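Local structure of 3-methyladenine DNA glycosylase (Helicobacter pylori, 1PU8) at residues P21-P26 with L198-H203. The protein probably excises 3-methyladenine and related alkylated bases from damaged DNA, as a helix-hairpin-helix glycosylase of the base excision repair superfamily. Sequence-based numbering, arbitrary orientation.
Sequences PAWWWP and LYARFH. With EA1 (3H-imidazo[2,1-I]purine), chain C.
Trp24 and His203 meet across the loop-helix contact with their planes nearly perpendicular, at 87°: Trp24 CZ3 on the far rim of the indole comes 3.7 Å from His203 CD2. The CB of Trp24 points toward helix 195-203 and, with CG anti to the backbone N (chi1 178°), the indole runs beside the His203 end of the helix to reach the bound imidazopurine EA1. There it lies roughly flat on one face of the base, Trp24 CZ2 lying 3.2 Å from EA1 C6. Trp24 NE1 is hydrogen-bonded to Glu208. Trp25 stands steeply to the base, whose N3 side meets its ring face edge-on, EA1 N3 lying 3.3 Å above the centre of the Trp25 ring. Pro26 CD approaches EA1 C2, and Lys211 hydrogen-bonds the ligand. One residue before Trp24, Trp23, whose CB points away from the helix, has Ala200 CB packed against its benzo part, 3.4 Å from Trp23 CE3. Arg201 bends at chi3, which brings NH1 to the carbonyl of Ala22 in the type I turn Pro21-Trp24. Arg201 NH1 donates to Ala22 O at 3.0 Å and 155°; the acceptor lies near the guanidinium plane, but the donor sits above the carbonyl plane. Ala22 O thus takes two bonds from the helix, the second from Gln197 NE2, while Arg201 NE is hydrogen-bonded to the carboxylated lysine at position 205, which helps hold the guanidinium. Trp24 flat on the base, with Trp25 and Pro26 at its rim, lines the pocket that holds EA1, consistent with the base-recognition pocket of an HhH-GPD DNA glycosylase.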
loop_
_atom_site.group_PDB
_atom_site.type_symbol
_atom_site.label_atom_id
_atom_site.label_comp_id
_atom_site.label_asym_id
_atom_site.label_seq_id
_atom_site.Cartn_x
_atom_site.Cartn_y
_atom_site.Cartn_z
ATOM N N PRO A 21 7.295 -10.898 -4.389
ATOM C CA PRO A 21 6.789 -10.714 -5.757
ATOM C C PRO A 21 7.295 -9.392 -6.343
ATOM O O PRO A 21 7.882 -8.571 -5.647
ATOM C CB PRO A 21 5.251 -10.707 -5.602
ATOM C CG PRO A 21 4.980 -10.487 -4.153
ATOM C CD PRO A 21 6.231 -10.837 -3.369
ATOM N N ALA A 22 7.063 -9.197 -7.626
ATOM C CA ALA A 22 7.585 -8.044 -8.351
ATOM C C ALA A 22 7.263 -6.665 -7.719
ATOM O O ALA A 22 8.109 -5.778 -7.740
ATOM C CB ALA A 22 7.129 -8.100 -9.830
ATOM N N TRP A 23 6.056 -6.497 -7.187
ATOM C CA TRP A 23 5.654 -5.244 -6.561
ATOM C C TRP A 23 5.670 -5.307 -5.037
ATOM O O TRP A 23 5.127 -4.412 -4.370
ATOM C CB TRP A 23 4.252 -4.833 -7.014
ATOM C CG TRP A 23 4.207 -4.293 -8.382
ATOM C CD1 TRP A 23 4.453 -4.969 -9.540
ATOM C CD2 TRP A 23 3.900 -2.948 -8.755
ATOM N NE1 TRP A 23 4.321 -4.119 -10.611
ATOM C CE2 TRP A 23 3.967 -2.878 -10.157
ATOM C CE3 TRP A 23 3.553 -1.790 -8.040
ATOM C CZ2 TRP A 23 3.732 -1.690 -10.863
ATOM C CZ3 TRP A 23 3.314 -0.611 -8.748
ATOM C CH2 TRP A 23 3.407 -0.576 -10.145
ATOM N N TRP A 24 6.293 -6.352 -4.497
ATOM C CA TRP A 24 6.451 -6.563 -3.052
ATOM C C TRP A 24 5.185 -6.927 -2.329
ATOM O O TRP A 24 5.124 -7.986 -1.715
ATOM C CB TRP A 24 7.124 -5.396 -2.334
ATOM C CG TRP A 24 7.230 -5.632 -0.847
ATOM C CD1 TRP A 24 7.978 -6.596 -0.206
ATOM C CD2 TRP A 24 6.544 -4.916 0.183
ATOM N NE1 TRP A 24 7.809 -6.494 1.153
ATOM C CE2 TRP A 24 6.934 -5.470 1.415
ATOM C CE3 TRP A 24 5.650 -3.841 0.188
ATOM C CZ2 TRP A 24 6.469 -4.978 2.637
ATOM C CZ3 TRP A 24 5.191 -3.353 1.405
ATOM C CH2 TRP A 24 5.607 -3.914 2.607
ATOM N N TRP A 25 4.198 -6.036 -2.383
ATOM C CA TRP A 25 2.867 -6.309 -1.889
ATOM C C TRP A 25 2.238 -7.471 -2.683
ATOM O O TRP A 25 2.087 -7.388 -3.897
ATOM C CB TRP A 25 1.999 -5.059 -2.073
ATOM C CG TRP A 25 0.848 -4.947 -1.112
ATOM C CD1 TRP A 25 -0.233 -5.786 -1.016
ATOM C CD2 TRP A 25 0.654 -3.932 -0.124
ATOM N NE1 TRP A 25 -1.083 -5.354 -0.026
ATOM C CE2 TRP A 25 -0.565 -4.216 0.542
ATOM C CE3 TRP A 25 1.387 -2.795 0.270
ATOM C CZ2 TRP A 25 -1.064 -3.412 1.590
ATOM C CZ3 TRP A 25 0.891 -1.991 1.315
ATOM C CH2 TRP A 25 -0.321 -2.316 1.962
ATOM N N PRO A 26 1.850 -8.548 -2.000
ATOM C CA PRO A 26 1.267 -9.721 -2.686
ATOM C C PRO A 26 -0.066 -9.347 -3.284
ATOM O O PRO A 26 -0.821 -8.612 -2.657
ATOM C CB PRO A 26 1.082 -10.764 -1.573
ATOM C CG PRO A 26 1.161 -10.016 -0.294
ATOM C CD PRO A 26 1.937 -8.719 -0.545
ATOM N N LEU A 198 9.255 0.895 -8.794
ATOM C CA LEU A 198 10.426 1.249 -8.007
ATOM C C LEU A 198 10.022 1.728 -6.601
ATOM O O LEU A 198 10.589 1.273 -5.612
ATOM C CB LEU A 198 11.284 2.296 -8.729
ATOM C CG LEU A 198 12.630 2.556 -8.034
ATOM C CD1 LEU A 198 13.644 3.100 -9.041
ATOM C CD2 LEU A 198 12.497 3.518 -6.819
ATOM N N TYR A 199 9.049 2.628 -6.513
ATOM C CA TYR A 199 8.542 3.074 -5.221
ATOM C C TYR A 199 7.904 1.920 -4.487
ATOM O O TYR A 199 8.138 1.761 -3.294
ATOM C CB TYR A 199 7.482 4.169 -5.374
ATOM C CG TYR A 199 7.991 5.536 -5.798
ATOM C CD1 TYR A 199 7.182 6.392 -6.563
ATOM C CD2 TYR A 199 9.260 5.983 -5.417
ATOM C CE1 TYR A 199 7.630 7.648 -6.958
ATOM C CE2 TYR A 199 9.717 7.239 -5.797
ATOM C CZ TYR A 199 8.912 8.061 -6.562
ATOM O OH TYR A 199 9.377 9.298 -6.914
ATOM N N ALA A 200 7.068 1.138 -5.185
ATOM C CA ALA A 200 6.475 -0.050 -4.584
ATOM C C ALA A 200 7.568 -0.889 -3.889
ATOM O O ALA A 200 7.416 -1.314 -2.734
ATOM C CB ALA A 200 5.756 -0.879 -5.634
ATOM N N ARG A 201 8.671 -1.094 -4.590
ATOM C CA ARG A 201 9.779 -1.904 -4.082
ATOM C C ARG A 201 10.618 -1.206 -3.022
ATOM O O ARG A 201 11.063 -1.830 -2.058
ATOM C CB ARG A 201 10.659 -2.369 -5.225
ATOM C CG ARG A 201 9.975 -3.364 -6.153
ATOM C CD ARG A 201 10.877 -3.919 -7.244
ATOM N NE ARG A 201 11.946 -4.740 -6.673
ATOM C CZ ARG A 201 11.888 -6.065 -6.568
ATOM N NH1 ARG A 201 10.828 -6.739 -7.016
ATOM N NH2 ARG A 201 12.918 -6.723 -6.043
ATOM N N PHE A 202 10.815 0.096 -3.195
ATOM C CA PHE A 202 11.659 0.894 -2.301
ATOM C C PHE A 202 10.981 0.843 -0.934
ATOM O O PHE A 202 11.626 0.528 0.069
ATOM C CB PHE A 202 11.758 2.342 -2.851
ATOM C CG PHE A 202 12.813 3.216 -2.195
ATOM C CD1 PHE A 202 13.105 4.452 -2.744
ATOM C CD2 PHE A 202 13.511 2.810 -1.053
ATOM C CE1 PHE A 202 14.064 5.286 -2.181
ATOM C CE2 PHE A 202 14.484 3.628 -0.467
ATOM C CZ PHE A 202 14.759 4.868 -1.031
ATOM N N HIS A 203 9.676 1.142 -0.883
ATOM C CA HIS A 203 8.976 1.075 0.407
ATOM C C HIS A 203 9.083 -0.345 0.960
ATOM O O HIS A 203 9.339 -0.523 2.152
ATOM C CB HIS A 203 7.510 1.547 0.326
ATOM C CG HIS A 203 6.685 1.151 1.515
ATOM N ND1 HIS A 203 6.869 1.698 2.768
ATOM C CD2 HIS A 203 5.672 0.260 1.644
ATOM C CE1 HIS A 203 5.983 1.187 3.607
ATOM N NE2 HIS A 203 5.246 0.308 2.952
HETATM N N7 EA1 C . 3.419 -4.682 5.798
HETATM C C8 EA1 C . 2.498 -3.703 5.502
HETATM C C5 EA1 C . 3.523 -5.416 4.679
HETATM C C4 EA1 C . 2.610 -4.820 3.701
HETATM N N3 EA1 C . 2.447 -5.340 2.365
HETATM N N9 EA1 C . 1.994 -3.774 4.225
HETATM C C6 EA1 C . 4.206 -6.525 4.203
HETATM N N6 EA1 C . 5.112 -7.284 4.859
HETATM C C11 EA1 C . 5.585 -8.351 3.967
HETATM N N1 EA1 C . 4.017 -6.986 2.888
HETATM C C10 EA1 C . 4.802 -8.082 2.690
HETATM C C2 EA1 C . 3.166 -6.418 2.006
#